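Local coordinates for transcriptional regulator (PDB 2EH3), which probably binds DNA and regulates transcription as a member of the TetR/AcrR family, at residues A[6-11]-A[51-56]; A[13-18]-A[26-31]; A[62-67]-A[78-83]. One frame throughout, in Å; residues are numbered along the deposited sequence.

Contact 1 (A[6-11]-A[51-56])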
loop_
_atom_site.group_PDB
_atom_site.type_symbol
_atom_site.label_atom_id
_atom_site.label_comp_id
_atom_site.label_asym_id
_atom_site.label_seq_id
_atom_site.Cartn_x
_atom_site.Cartn_y
_atom_site.Cartn_z
ATOM N N ARG A 6 13.628 25.688 -6.469
ATOM C CA ARG A 6 14.592 24.884 -7.212
ATOM C C ARG A 6 15.105 23.710 -6.377
ATOM O O ARG A 6 15.246 22.584 -6.887
ATOM C CB ARG A 6 15.767 25.751 -7.684
ATOM C CG ARG A 6 15.381 26.702 -8.792
ATOM C CD ARG A 6 16.510 26.865 -9.805
ATOM N NE ARG A 6 17.612 27.674 -9.296
ATOM C CZ ARG A 6 18.715 27.204 -8.723
ATOM N NH1 ARG A 6 18.906 25.898 -8.566
ATOM N NH2 ARG A 6 19.642 28.059 -8.315
ATOM N N ILE A 7 15.383 23.963 -5.107
ATOM C CA ILE A 7 15.850 22.900 -4.221
ATOM C C ILE A 7 14.753 21.830 -4.133
ATOM O O ILE A 7 15.039 20.642 -4.208
ATOM C CB ILE A 7 16.140 23.453 -2.823
ATOM C CG1 ILE A 7 17.350 24.377 -2.890
ATOM C CG2 ILE A 7 16.388 22.322 -1.825
ATOM C CD1 ILE A 7 17.570 25.205 -1.626
ATOM N N LEU A 8 13.508 22.247 -3.955
ATOM C CA LEU A 8 12.423 21.271 -3.871
ATOM C C LEU A 8 12.334 20.409 -5.126
ATOM O O LEU A 8 12.107 19.194 -5.032
ATOM C CB LEU A 8 11.093 21.994 -3.619
ATOM C CG LEU A 8 10.963 22.465 -2.173
ATOM C CD1 LEU A 8 9.842 23.507 -2.058
ATOM C CD2 LEU A 8 10.687 21.270 -1.281
ATOM N N GLU A 9 12.505 21.019 -6.297
ATOM C CA GLU A 9 12.407 20.270 -7.548
ATOM C C GLU A 9 13.526 19.260 -7.706
ATOM O O GLU A 9 13.273 18.102 -8.075
ATOM C CB GLU A 9 12.350 21.230 -8.750
ATOM C CG GLU A 9 11.050 22.048 -8.799
ATOM C CD GLU A 9 9.809 21.154 -8.760
ATOM O OE1 GLU A 9 9.684 20.276 -9.649
ATOM O OE2 GLU A 9 8.976 21.319 -7.843
ATOM N N VAL A 10 14.752 19.684 -7.394
ATOM C CA VAL A 10 15.901 18.798 -7.489
ATOM C C VAL A 10 15.766 17.646 -6.491
ATOM O O VAL A 10 16.086 16.501 -6.819
ATOM C CB VAL A 10 17.213 19.582 -7.215
ATOM C CG1 VAL A 10 18.377 18.634 -6.999
ATOM C CG2 VAL A 10 17.520 20.495 -8.416
ATOM N N SER A 11 15.289 17.950 -5.283
ATOM C CA SER A 11 15.165 16.930 -4.222
ATOM C C SER A 11 14.090 15.909 -4.598
ATOM O O SER A 11 14.253 14.706 -4.371
ATOM C CB SER A 11 14.842 17.583 -2.861
ATOM O OG SER A 11 15.839 18.524 -2.474
ATOM N N THR A 51 9.661 16.731 4.502
ATOM C CA THR A 51 8.382 17.058 5.114
ATOM C C THR A 51 7.707 18.154 4.281
ATOM O O THR A 51 6.511 18.068 4.018
ATOM C CB THR A 51 8.578 17.500 6.586
ATOM O OG1 THR A 51 9.174 16.425 7.332
ATOM C CG2 THR A 51 7.235 17.825 7.242
ATOM N N GLU A 52 8.476 19.143 3.827
ATOM C CA GLU A 52 7.910 20.224 3.014
ATOM C C GLU A 52 7.412 19.733 1.663
ATOM O O GLU A 52 6.402 20.224 1.159
ATOM C CB GLU A 52 8.942 21.338 2.833
ATOM C CG GLU A 52 8.461 22.524 1.961
ATOM C CD GLU A 52 7.374 23.368 2.609
ATOM O OE1 GLU A 52 7.128 23.189 3.815
ATOM O OE2 GLU A 52 6.784 24.224 1.904
ATOM N N ILE A 53 8.126 18.785 1.063
ATOM C CA ILE A 53 7.734 18.209 -0.225
ATOM C C ILE A 53 6.346 17.595 -0.079
ATOM O O ILE A 53 5.462 17.814 -0.915
ATOM C CB ILE A 53 8.733 17.094 -0.674
ATOM C CG1 ILE A 53 10.052 17.732 -1.110
ATOM C CG2 ILE A 53 8.145 16.268 -1.811
ATOM C CD1 ILE A 53 11.103 16.712 -1.502
ATOM N N ILE A 54 6.167 16.821 0.988
ATOM C CA ILE A 54 4.884 16.187 1.233
ATOM C C ILE A 54 3.825 17.227 1.541
ATOM O O ILE A 54 2.710 17.174 0.982
ATOM C CB ILE A 54 5.002 15.178 2.399
ATOM C CG1 ILE A 54 6.034 14.096 2.027
ATOM C CG2 ILE A 54 3.625 14.561 2.728
ATOM C CD1 ILE A 54 5.690 13.269 0.775
ATOM N N GLU A 55 4.170 18.185 2.400
ATOM C CA GLU A 55 3.229 19.230 2.793
ATOM C C GLU A 55 2.702 20.015 1.591
ATOM O O GLU A 55 1.508 20.354 1.524
ATOM C CB GLU A 55 3.891 20.178 3.785
ATOM C CG GLU A 55 2.924 21.032 4.580
ATOM C CD GLU A 55 2.156 20.234 5.619
ATOM O OE1 GLU A 55 2.484 19.046 5.839
ATOM O OE2 GLU A 55 1.227 20.805 6.223
ATOM N N ARG A 56 3.576 20.308 0.637
ATOM C CA ARG A 56 3.138 21.062 -0.526
ATOM C C ARG A 56 2.203 20.250 -1.425
ATOM O O ARG A 56 1.254 20.808 -1.983
ATOM C CB ARG A 56 4.339 21.595 -1.295
ATOM C CG ARG A 56 5.009 22.727 -0.562
ATOM C CD ARG A 56 6.117 23.321 -1.398
ATOM N NE ARG A 56 6.703 24.465 -0.713
ATOM C CZ ARG A 56 7.174 25.538 -1.333
ATOM N NH1 ARG A 56 7.138 25.613 -2.657
ATOM N NH2 ARG A 56 7.665 26.534 -0.622
#
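Leu8 of helix 3-18 holds CG beside its backbone N and anti to the carbonyl carbon (chi1 -76°), and from there its two methyls meet different parts of helix 46-67. Arg56, extended from CG to NE, lies crosswise to the leucine. CD1 of Leu8 sits over one face of the guanidinium, displaced toward the rim, and comes within 3.4 Å of Arg56 CZ. The other methyl reaches Ile53 along its longer branch, with Leu8 CD2 3.6 Å from Ile53 CG1; the two side chains point opposite ways where they pass. Beyond this pair, Ile53 CD1 rests against Ser11 CB at 4.1 Å, while the hydroxyl of Ser11 turns back to its own helix and donates to Ile7 O.

What steadies the guanidinium is a salt bridge one turn back: Arg56 NE donates to Glu52 OE2 at 2.6 Å, in the guanidinium plane and onto the anti lone pair. The N-H...O angle of 174° makes this bond almost straight. A second carboxylate, that of Glu5, pairs with Arg56 NH1, so the plate over which Leu8 lies is gripped at two points. Leu49 and Phe43 also touch Leu8. Segments 6-11 and 51-56 are nearly perpendicular (96°), their axes 10.6 Å apart at closest approach, the packing by which the first helix of a TetR-type DNA-binding domain is fastened to the long helix leading into the C-terminal domain of the TetR fold.

Contact 2 (A[13-18]-A[26-31])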
loop_
_atom_site.group_PDB
_atom_site.type_symbol
_atom_site.label_atom_id
_atom_site.label_comp_id
_atom_site.label_asym_id
_atom_site.label_seq_id
_atom_site.Cartn_x
_atom_site.Cartn_y
_atom_site.Cartn_z
ATOM N N GLU A 13 13.299 15.061 -7.567
ATOM C CA GLU A 13 13.894 14.238 -8.608
ATOM C C GLU A 13 14.857 13.194 -8.045
ATOM O O GLU A 13 14.732 12.006 -8.385
ATOM C CB GLU A 13 14.644 15.117 -9.622
ATOM C CG GLU A 13 13.716 15.789 -10.630
ATOM C CD GLU A 13 12.814 14.780 -11.332
ATOM O OE1 GLU A 13 13.316 13.688 -11.713
ATOM O OE2 GLU A 13 11.612 15.079 -11.505
ATOM N N LEU A 14 15.784 13.618 -7.189
ATOM C CA LEU A 14 16.745 12.674 -6.630
ATOM C C LEU A 14 16.085 11.644 -5.713
ATOM O O LEU A 14 16.431 10.477 -5.770
ATOM C CB LEU A 14 17.870 13.397 -5.874
ATOM C CG LEU A 14 18.744 14.234 -6.801
ATOM C CD1 LEU A 14 19.842 14.855 -5.974
ATOM C CD2 LEU A 14 19.304 13.368 -7.948
ATOM N N PHE A 15 15.149 12.066 -4.857
ATOM C CA PHE A 15 14.482 11.098 -3.974
ATOM C C PHE A 15 13.700 10.075 -4.808
ATOM O O PHE A 15 13.641 8.895 -4.454
ATOM C CB PHE A 15 13.515 11.788 -3.008
ATOM C CG PHE A 15 14.177 12.688 -1.989
ATOM C CD1 PHE A 15 15.529 12.554 -1.660
ATOM C CD2 PHE A 15 13.421 13.654 -1.325
ATOM C CE1 PHE A 15 16.111 13.373 -0.667
ATOM C CE2 PHE A 15 13.997 14.474 -0.332
ATOM C CZ PHE A 15 15.342 14.326 -0.004
ATOM N N PHE A 16 13.055 10.526 -5.886
ATOM C CA PHE A 16 12.311 9.633 -6.773
ATOM C C PHE A 16 13.263 8.617 -7.403
ATOM O O PHE A 16 13.003 7.408 -7.413
ATOM C CB PHE A 16 11.615 10.447 -7.877
ATOM C CG PHE A 16 10.948 9.608 -8.935
ATOM C CD1 PHE A 16 9.827 8.853 -8.634
ATOM C CD2 PHE A 16 11.457 9.569 -10.230
ATOM C CE1 PHE A 16 9.215 8.064 -9.606
ATOM C CE2 PHE A 16 10.856 8.793 -11.204
ATOM C CZ PHE A 16 9.731 8.037 -10.894
ATOM N N GLU A 17 14.385 9.116 -7.892
ATOM C CA GLU A 17 15.379 8.255 -8.529
ATOM C C GLU A 17 16.082 7.268 -7.608
ATOM O O GLU A 17 16.262 6.108 -7.984
ATOM C CB GLU A 17 16.445 9.104 -9.237
ATOM C CG GLU A 17 15.949 9.797 -10.510
ATOM C CD GLU A 17 15.439 8.824 -11.564
ATOM O OE1 GLU A 17 16.140 7.841 -11.869
ATOM O OE2 GLU A 17 14.336 9.050 -12.104
ATOM N N LYS A 18 16.455 7.700 -6.413
ATOM C CA LYS A 18 17.203 6.793 -5.559
ATOM C C LYS A 18 16.911 6.784 -4.075
ATOM O O LYS A 18 17.689 6.247 -3.280
ATOM C CB LYS A 18 18.686 7.004 -5.823
ATOM C CG LYS A 18 19.180 8.346 -5.358
ATOM C CD LYS A 18 20.250 8.812 -6.304
ATOM C CE LYS A 18 21.035 9.977 -5.727
ATOM N NZ LYS A 18 21.848 9.552 -4.580
ATOM N N GLU A 26 24.547 17.054 0.146
ATOM C CA GLU A 26 25.609 17.402 -0.782
ATOM C C GLU A 26 25.228 17.120 -2.245
ATOM O O GLU A 26 25.500 17.935 -3.122
ATOM C CB GLU A 26 26.892 16.661 -0.439
ATOM C CG GLU A 26 28.011 16.994 -1.415
ATOM C CD GLU A 26 28.156 18.497 -1.639
ATOM O OE1 GLU A 26 28.466 19.218 -0.658
ATOM O OE2 GLU A 26 27.946 18.957 -2.796
ATOM N N GLU A 27 24.611 15.973 -2.524
ATOM C CA GLU A 27 24.213 15.644 -3.894
ATOM C C GLU A 27 23.136 16.607 -4.415
ATOM O O GLU A 27 23.120 16.974 -5.591
ATOM C CB GLU A 27 23.708 14.202 -3.978
ATOM C CG GLU A 27 24.776 13.179 -3.641
ATOM C CD GLU A 27 24.246 11.756 -3.561
ATOM O OE1 GLU A 27 23.131 11.550 -3.045
ATOM O OE2 GLU A 27 24.966 10.832 -4.002
ATOM N N ILE A 28 22.223 16.981 -3.530
ATOM C CA ILE A 28 21.154 17.903 -3.892
ATOM C C ILE A 28 21.717 19.268 -4.285
ATOM O O ILE A 28 21.373 19.805 -5.349
ATOM C CB ILE A 28 20.177 18.069 -2.717
ATOM C CG1 ILE A 28 19.368 16.773 -2.544
ATOM C CG2 ILE A 28 19.203 19.249 -2.964
ATOM C CD1 ILE A 28 18.619 16.704 -1.206
ATOM N N VAL A 29 22.582 19.835 -3.428
ATOM C CA VAL A 29 23.099 21.165 -3.754
ATOM C C VAL A 29 24.027 21.141 -4.963
ATOM O O VAL A 29 24.059 22.109 -5.735
ATOM C CB VAL A 29 23.767 21.906 -2.542
ATOM C CG1 VAL A 29 22.730 22.111 -1.416
ATOM C CG2 VAL A 29 24.998 21.173 -2.048
ATOM N N LYS A 30 24.752 20.036 -5.153
ATOM C CA LYS A 30 25.616 19.900 -6.326
ATOM C C LYS A 30 24.748 19.936 -7.587
ATOM O O LYS A 30 25.032 20.668 -8.530
ATOM C CB LYS A 30 26.366 18.570 -6.285
ATOM C CG LYS A 30 27.438 18.403 -7.374
ATOM C CD LYS A 30 28.084 17.003 -7.320
ATOM C CE LYS A 30 27.123 15.908 -7.842
ATOM N NZ LYS A 30 27.044 14.640 -7.023
ATOM N N ARG A 31 23.685 19.134 -7.609
ATOM C CA ARG A 31 22.806 19.081 -8.770
ATOM C C ARG A 31 22.122 20.426 -9.024
ATOM O O ARG A 31 21.898 20.821 -10.176
ATOM C CB ARG A 31 21.761 17.973 -8.563
ATOM C CG ARG A 31 20.682 17.904 -9.634
ATOM C CD ARG A 31 21.237 17.468 -10.977
ATOM N NE ARG A 31 21.696 16.075 -10.996
ATOM C CZ ARG A 31 20.903 15.014 -11.139
ATOM N NH1 ARG A 31 19.593 15.171 -11.278
ATOM N NH2 ARG A 31 21.422 13.787 -11.154
#
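Lys18 and Glu27 form the one polar link across these segments, a salt bridge in which Lys18 NZ donates to Glu27 OE1 over 2.8 Å. The ammonium approaches from above the carboxylate plane, 38° out of it, and the two side chains cross obliquely. The same NZ donates to Gly22 O of the intervening loop, its strongest polar partner. Beside this bridge Leu14 supplies the apolar centre. Its CD1 settles on the backbone of helix 25-32, 3.9 Å from both Ile28 CA and Glu27 O, and touches Ile28 CG1 at 4.0 Å. Its other methyl, CD2, lies over one face of the Arg31 guanidinium, 3.8 Å from NH1 of Arg31. Next to it, Phe15 CE1 meets Ile28 CD1 at 4.2 Å.

Further out, Glu27 OE1 accepts from Ser24 N, just ahead of helix 25-32, so this single oxygen serves the lysine and the start of the helix together. Thr23 packs on Leu14, Phe15 and Ile28, while Leu49 of helix 46-67 touches Phe15 and Ile28.

Helix 25-32 lies within the predicted helix-turn-helix motif. A buried leucine with a charged pair at its margin implies that apolar packing seats this helix on helix 3-18, while the bridged pair, through its further bonds to Gly22 O and Ser24 N, probably ties the loop to both helices.

Contact 3 (A[62-67]-A[78-83]). With MG (magnesium ion), chain C; MG (magnesium ion), chain B.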
loop_
_atom_site.group_PDB
_atom_site.type_symbol
_atom_site.label_atom_id
_atom_site.label_comp_id
_atom_site.label_asym_id
_atom_site.label_seq_id
_atom_site.Cartn_x
_atom_site.Cartn_y
_atom_site.Cartn_z
ATOM N N ILE A 62 -5.656 19.528 -0.440
ATOM C CA ILE A 62 -6.604 20.331 0.327
ATOM C C ILE A 62 -7.298 21.298 -0.640
ATOM O O ILE A 62 -8.525 21.442 -0.598
ATOM C CB ILE A 62 -5.881 21.108 1.439
ATOM C CG1 ILE A 62 -5.355 20.100 2.462
ATOM C CG2 ILE A 62 -6.816 22.144 2.104
ATOM C CD1 ILE A 62 -4.589 20.745 3.616
ATOM N N SER A 63 -6.522 21.960 -1.499
ATOM C CA SER A 63 -7.096 22.892 -2.482
ATOM C C SER A 63 -8.102 22.201 -3.389
ATOM O O SER A 63 -9.164 22.756 -3.692
ATOM C CB SER A 63 -5.994 23.504 -3.355
ATOM O OG SER A 63 -5.215 24.384 -2.580
ATOM N N LEU A 64 -7.761 20.995 -3.837
ATOM C CA LEU A 64 -8.647 20.233 -4.698
ATOM C C LEU A 64 -10.021 20.059 -4.036
ATOM O O LEU A 64 -11.060 20.278 -4.670
ATOM C CB LEU A 64 -8.028 18.860 -4.999
ATOM C CG LEU A 64 -8.864 17.871 -5.818
ATOM C CD1 LEU A 64 -7.985 17.213 -6.872
ATOM C CD2 LEU A 64 -9.464 16.825 -4.917
ATOM N N PHE A 65 -10.028 19.658 -2.769
ATOM C CA PHE A 65 -11.287 19.466 -2.076
ATOM C C PHE A 65 -12.021 20.786 -1.924
ATOM O O PHE A 65 -13.221 20.844 -2.156
ATOM C CB PHE A 65 -11.065 18.866 -0.681
ATOM C CG PHE A 65 -10.879 17.386 -0.688
ATOM C CD1 PHE A 65 -11.930 16.545 -1.012
ATOM C CD2 PHE A 65 -9.638 16.825 -0.378
ATOM C CE1 PHE A 65 -11.755 15.166 -1.031
ATOM C CE2 PHE A 65 -9.463 15.446 -0.393
ATOM C CZ PHE A 65 -10.532 14.620 -0.722
ATOM N N GLU A 66 -11.305 21.840 -1.552
ATOM C CA GLU A 66 -11.968 23.133 -1.332
ATOM C C GLU A 66 -12.550 23.704 -2.627
ATOM O O GLU A 66 -13.678 24.221 -2.644
ATOM C CB GLU A 66 -10.982 24.157 -0.729
ATOM C CG GLU A 66 -10.480 23.839 0.691
ATOM C CD GLU A 66 -9.415 24.832 1.180
ATOM O OE1 GLU A 66 -8.746 25.466 0.331
ATOM O OE2 GLU A 66 -9.228 24.974 2.413
ATOM N N GLU A 67 -11.800 23.581 -3.713
ATOM C CA GLU A 67 -12.218 24.150 -4.992
ATOM C C GLU A 67 -13.226 23.357 -5.799
ATOM O O GLU A 67 -13.776 23.865 -6.781
ATOM C CB GLU A 67 -10.986 24.396 -5.868
ATOM C CG GLU A 67 -9.962 25.307 -5.215
ATOM C CD GLU A 67 -8.600 25.303 -5.917
ATOM O OE1 GLU A 67 -8.364 24.474 -6.820
ATOM O OE2 GLU A 67 -7.743 26.128 -5.539
ATOM N N GLU A 78 -12.222 12.199 -10.345
ATOM C CA GLU A 78 -11.436 12.294 -11.553
ATOM C C GLU A 78 -10.329 13.338 -11.366
ATOM O O GLU A 78 -9.185 13.126 -11.782
ATOM C CB GLU A 78 -12.328 12.693 -12.716
ATOM C CG GLU A 78 -11.516 12.937 -14.028
ATOM C CD GLU A 78 -12.347 13.419 -15.176
ATOM O OE1 GLU A 78 -13.592 13.405 -15.112
ATOM O OE2 GLU A 78 -11.716 13.852 -16.179
HETATM N N MSE A 79 -10.661 14.451 -10.728
HETATM C CA MSE A 79 -9.675 15.506 -10.493
HETATM C C MSE A 79 -8.586 15.069 -9.534
HETATM O O MSE A 79 -7.412 15.414 -9.703
HETATM C CB MSE A 79 -10.383 16.731 -9.927
HETATM C CG MSE A 79 -9.479 17.901 -9.713
HETATM SE SE MSE A 79 -8.996 18.787 -11.376
HETATM C CE MSE A 79 -10.676 18.825 -12.189
ATOM N N PHE A 80 -9.002 14.307 -8.527
ATOM C CA PHE A 80 -8.103 13.769 -7.501
ATOM C C PHE A 80 -7.083 12.873 -8.208
ATOM O O PHE A 80 -5.887 12.984 -7.978
ATOM C CB PHE A 80 -8.980 12.993 -6.468
ATOM C CG PHE A 80 -8.291 12.625 -5.150
ATOM C CD1 PHE A 80 -6.965 12.958 -4.882
ATOM C CD2 PHE A 80 -9.007 11.909 -4.192
ATOM C CE1 PHE A 80 -6.354 12.581 -3.676
ATOM C CE2 PHE A 80 -8.402 11.525 -2.975
ATOM C CZ PHE A 80 -7.071 11.870 -2.735
ATOM N N LEU A 81 -7.556 11.980 -9.076
ATOM C CA LEU A 81 -6.639 11.118 -9.815
ATOM C C LEU A 81 -5.721 11.933 -10.723
ATOM O O LEU A 81 -4.536 11.639 -10.830
ATOM C CB LEU A 81 -7.433 10.096 -10.641
ATOM C CG LEU A 81 -6.618 9.255 -11.641
ATOM C CD1 LEU A 81 -5.582 8.390 -10.950
ATOM C CD2 LEU A 81 -7.598 8.377 -12.441
ATOM N N GLU A 82 -6.245 12.974 -11.366
ATOM C CA GLU A 82 -5.393 13.759 -12.235
ATOM C C GLU A 82 -4.240 14.411 -11.452
ATOM O O GLU A 82 -3.093 14.398 -11.911
ATOM C CB GLU A 82 -6.228 14.816 -12.951
ATOM C CG GLU A 82 -7.109 14.222 -14.039
ATOM C CD GLU A 82 -8.201 15.162 -14.477
ATOM O OE1 GLU A 82 -8.392 16.194 -13.797
ATOM O OE2 GLU A 82 -8.915 14.879 -15.481
ATOM N N VAL A 83 -4.548 14.965 -10.277
ATOM C CA VAL A 83 -3.513 15.591 -9.453
ATOM C C VAL A 83 -2.517 14.544 -8.981
ATOM O O VAL A 83 -1.316 14.770 -9.076
ATOM C CB VAL A 83 -4.123 16.327 -8.243
ATOM C CG1 VAL A 83 -3.021 16.717 -7.227
ATOM C CG2 VAL A 83 -4.873 17.568 -8.752
HETATM MG MG MG C . -10.867 15.992 -16.554
HETATM MG MG MG B . -15.039 14.710 -16.406
HETATM O O HOH W 1 -11.056 16.532 -14.268
HETATM O O HOH W 2 -16.964 15.873 -17.214
HETATM O O HOH W 3 -15.841 12.749 -17.429
#
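At the junction of the long helix 46-67 with helix 73-86 of the TetR-like C-terminal domain, Leu64 packs against Met79, Phe80 and Val83 beside a magnesium site carried by the second helix. Leu64 CG stands anti to the backbone N (chi1 176°), and CD1 is the methyl that meets Met79 and Val83: it lies 3.3 Å from Met79 CG, a close carbon-carbon approach, and 3.7 Å from Val83 CG2. The methionine, present as selenomethionine, bends at chi2 and chi3, so that the selenium is carried off from the leucine. CD2 of Leu64 approaches Phe80 CB. Alongside, Phe65 turns its edge toward the face of Phe80 in an edge-to-face pair, with centroids 5.8 Å apart and planes at 64°.

Two carboxylates one turn apart gather the metal. One magnesium ion is bound by Glu78 OE2 at 2.3 Å and by Glu82 OE2 at 2.5 Å, and its water also donates to Glu82 OE1. The second magnesium ion is bound by Glu78 OE1 at 2.3 Å, so Glu78 bridges both. Two waters and Glu75 also bind the second ion. Lys161 donates to Glu82 OE2, probably easing the crowding of negative charge.

The segments run at 157°, nearly antiparallel. Helix 105-126 covers Phe65 through Arg118 and Phe119, helix 131-152 meets Phe80 through Leu139 and Leu142, and helix 157-171 packs against Leu81.

From the N terminus, helix 3-18 enters both early contacts. Contact 2 closes the short loop to helix 25-32 and is nested inside the larger loop that contact 1 closes between helix 3-18 and helix 46-67. The two touch directly, through Ser11 OG against Ile28 CG2 and Ile53 CD1 against Phe15 CE2, so three helices of the DNA-binding region share one packed interior. Contact 3 follows in series: further along helix 46-67, residues 62-67 pair with helix 73-86 after a brief connection. Helix 46-67 thus joins contacts 1 and 3, whose centres are about 19 Å apart, whereas contacts 2 and 3 lie on opposite sides of the chain's centre, about 28 Å between their centres.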